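Local coordinates for protein response regulator aspartate phosphatase H (PDB 3Q15) that dephosphorylates the sporulation response regulator Spo0F and also acts on the competence regulator ComA, helping to separate sporulation from competence in time, at residues S10-K15 with A36-D41. Numbering follows the deposited sequence.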
ATOM      1  N   SER A  10      18.245   7.229   9.638  1.00 42.67           N
ATOM      2  CA  SER A  10      17.977   7.226   8.205  1.00 49.08           C
ATOM      3  C   SER A  10      18.852   8.260   7.502  1.00 48.86           C
ATOM      4  O   SER A  10      19.311   8.044   6.377  1.00 46.42           O
ATOM      5  CB  SER A  10      16.505   7.528   7.938  1.00 48.86           C
ATOM      6  OG  SER A  10      16.194   8.852   8.326  1.00 49.05           O
ATOM      7  N   ARG A  11      19.079   9.385   8.172  1.00 45.18           N
ATOM      8  CA  ARG A  11      19.961  10.419   7.652  1.00 44.12           C
ATOM      9  C   ARG A  11      21.376   9.870   7.531  1.00 42.96           C
ATOM     10  O   ARG A  11      22.055  10.098   6.533  1.00 45.59           O
ATOM     11  CB  ARG A  11      19.948  11.654   8.554  1.00 50.25           C
ATOM     12  CG  ARG A  11      20.672  12.856   7.967  1.00 52.98           C
ATOM     13  CD  ARG A  11      20.655  14.031   8.930  1.00 60.11           C
ATOM     14  NE  ARG A  11      19.296  14.457   9.253  1.00 65.76           N
ATOM     15  CZ  ARG A  11      18.988  15.288  10.244  1.00 71.56           C
ATOM     16  NH1 ARG A  11      19.943  15.782  11.021  1.00 71.90           N
ATOM     17  NH2 ARG A  11      17.722  15.622  10.463  1.00 73.87           N
ATOM     18  N   VAL A  12      21.817   9.136   8.546  1.00 40.88           N
ATOM     19  CA  VAL A  12      23.144   8.533   8.511  1.00 44.74           C
ATOM     20  C   VAL A  12      23.197   7.417   7.471  1.00 43.73           C
ATOM     21  O   VAL A  12      24.233   7.181   6.842  1.00 41.63           O
ATOM     22  CB  VAL A  12      23.557   7.989   9.886  1.00 48.38           C
ATOM     23  CG1 VAL A  12      24.915   7.308   9.798  1.00 49.34           C
ATOM     24  CG2 VAL A  12      23.586   9.115  10.906  1.00 50.74           C
ATOM     25  N   GLY A  13      22.068   6.743   7.285  1.00 43.95           N
ATOM     26  CA  GLY A  13      21.967   5.687   6.295  1.00 42.53           C
ATOM     27  C   GLY A  13      22.206   6.159   4.870  1.00 41.81           C
ATOM     28  O   GLY A  13      22.905   5.496   4.104  1.00 43.23           O
ATOM     29  N   VAL A  14      21.623   7.298   4.507  1.00 39.90           N
ATOM     30  CA  VAL A  14      21.779   7.812   3.152  1.00 41.84           C
ATOM     31  C   VAL A  14      23.189   8.345   2.891  1.00 42.67           C
ATOM     32  O   VAL A  14      23.657   8.328   1.757  1.00 42.98           O
ATOM     33  CB  VAL A  14      20.725   8.883   2.793  1.00 45.91           C
ATOM     34  CG1 VAL A  14      19.335   8.267   2.757  1.00 46.56           C
ATOM     35  CG2 VAL A  14      20.784  10.051   3.766  1.00 48.57           C
ATOM     36  N   LYS A  15      23.865   8.810   3.938  1.00 41.98           N
ATOM     37  CA  LYS A  15      25.255   9.231   3.799  1.00 44.29           C
ATOM     38  C   LYS A  15      26.146   8.013   3.554  1.00 43.13           C
ATOM     39  O   LYS A  15      27.110   8.083   2.788  1.00 44.20           O
ATOM     40  CB  LYS A  15      25.730  10.010   5.028  1.00 36.55           C
ATOM     41  CG  LYS A  15      27.194  10.415   4.963  1.00 38.16           C
ATOM     42  CD  LYS A  15      27.585  11.328   6.113  1.00 41.51           C
ATOM     43  CE  LYS A  15      26.851  12.661   6.035  1.00 46.71           C
ATOM     44  NZ  LYS A  15      27.323  13.626   7.069  1.00 49.59           N
ATOM     45  N   ALA A  36      34.748   9.099   7.224  1.00 54.41           N
ATOM     46  CA  ALA A  36      35.088   9.878   8.409  1.00 54.53           C
ATOM     47  C   ALA A  36      33.873  10.626   8.947  1.00 52.39           C
ATOM     48  O   ALA A  36      33.679  10.720  10.160  1.00 54.16           O
ATOM     49  CB  ALA A  36      36.229  10.853   8.107  1.00 54.22           C
ATOM     50  N   GLU A  37      33.058  11.160   8.044  1.00 51.62           N
ATOM     51  CA  GLU A  37      31.854  11.879   8.450  1.00 54.27           C
ATOM     52  C   GLU A  37      30.867  10.950   9.139  1.00 54.50           C
ATOM     53  O   GLU A  37      30.303  11.291  10.176  1.00 57.98           O
ATOM     54  CB  GLU A  37      31.187  12.550   7.248  1.00 52.96           C
ATOM     55  CG  GLU A  37      32.016  13.654   6.614  1.00 55.78           C
ATOM     56  CD  GLU A  37      31.273  14.374   5.508  1.00 57.06           C
ATOM     57  OE1 GLU A  37      30.038  14.219   5.421  1.00 54.81           O
ATOM     58  OE2 GLU A  37      31.927  15.094   4.725  1.00 62.55           O
ATOM     59  N   VAL A  38      30.659   9.776   8.556  1.00 51.45           N
ATOM     60  CA  VAL A  38      29.716   8.809   9.106  1.00 51.70           C
ATOM     61  C   VAL A  38      30.090   8.451  10.539  1.00 54.81           C
ATOM     62  O   VAL A  38      29.226   8.352  11.412  1.00 57.54           O
ATOM     63  CB  VAL A  38      29.656   7.528   8.257  1.00 47.65           C
ATOM     64  CG1 VAL A  38      28.824   6.466   8.953  1.00 49.13           C
ATOM     65  CG2 VAL A  38      29.094   7.831   6.881  1.00 45.86           C
ATOM     66  N   GLU A  39      31.386   8.269  10.772  1.00 56.15           N
ATOM     67  CA  GLU A  39      31.884   7.871  12.084  1.00 61.56           C
ATOM     68  C   GLU A  39      31.686   8.966  13.128  1.00 64.18           C
ATOM     69  O   GLU A  39      31.703   8.703  14.331  1.00 66.13           O
ATOM     70  CB  GLU A  39      33.355   7.462  11.990  1.00 66.09           C
ATOM     71  CG  GLU A  39      33.571   6.206  11.163  1.00 67.15           C
ATOM     72  CD  GLU A  39      35.027   5.959  10.832  1.00 71.35           C
ATOM     73  OE1 GLU A  39      35.852   6.879  11.025  1.00 75.74           O
ATOM     74  OE2 GLU A  39      35.345   4.841  10.376  1.00 71.54           O
ATOM     75  N   GLN A  40      31.493  10.193  12.661  1.00 64.29           N
ATOM     76  CA  GLN A  40      31.181  11.300  13.550  1.00 66.19           C
ATOM     77  C   GLN A  40      29.683  11.352  13.826  1.00 63.54           C
ATOM     78  O   GLN A  40      29.258  11.487  14.973  1.00 65.88           O
ATOM     79  CB  GLN A  40      31.661  12.625  12.955  1.00 70.17           C
ATOM     80  CG  GLN A  40      33.174  12.750  12.860  1.00 75.29           C
ATOM     81  CD  GLN A  40      33.844  12.765  14.224  1.00 82.80           C
ATOM     82  OE1 GLN A  40      33.210  13.076  15.233  1.00 87.07           O
ATOM     83  NE2 GLN A  40      35.129  12.428  14.260  1.00 83.93           N
ATOM     84  N   ASP A  41      28.886  11.238  12.767  1.00 59.36           N
ATOM     85  CA  ASP A  41      27.436  11.320  12.890  1.00 62.12           C
ATOM     86  C   ASP A  41      26.882  10.252  13.829  1.00 62.27           C
ATOM     87  O   ASP A  41      25.949  10.508  14.590  1.00 61.91           O
ATOM     88  CB  ASP A  41      26.766  11.207  11.517  1.00 62.72           C
ATOM     89  CG  ASP A  41      27.182  12.319  10.570  1.00 66.01           C
ATOM     90  OD1 ASP A  41      27.051  12.135   9.342  1.00 61.76           O
ATOM     91  OD2 ASP A  41      27.644  13.374  11.056  1.00 71.84           O
TER
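In the N-terminal three-helix bundle of this Rap phosphatase, the first two helices, 9-24 and 28-41, pack as an antiparallel pair in which V12 and K15 meet E37, V38 and D41. The segment axes approach to 10.1 Å at 169°, and the pair illustrates how a helix-helix interface can grade from a buried apolar side to a charged one. On the inner side, V12 and V38 are buried; their CG1 methyls lie 4.1 Å apart, while V12 CG2 rests 3.9 Å from D41 CB. The valines also touch helix 49-67, the third of the bundle, V12 against L51 and V38 against Y55. K15 joins the two zones. Its aliphatic part runs past V38 in the opposite sense, CG lying 3.7 Å from V38 CG2, and a bend at chi3 (-65°) then turns the ammonium toward two carboxylates one helical turn apart. The resulting salt-bridge network is uneven: NZ reaches E37 OE1 at 3.2 Å, on the anti side and 16° out of the carboxylate plane, and is closer to D41. Two acidic groups around one lysine would be expected to favour its charged form. S10 turns to another helix, its OG hydrogen-bonded to D113 of helix 93-113. The shorter of the two bridges spans 2.7 Å, from K15 NZ to the syn lone pair of D41 OD1.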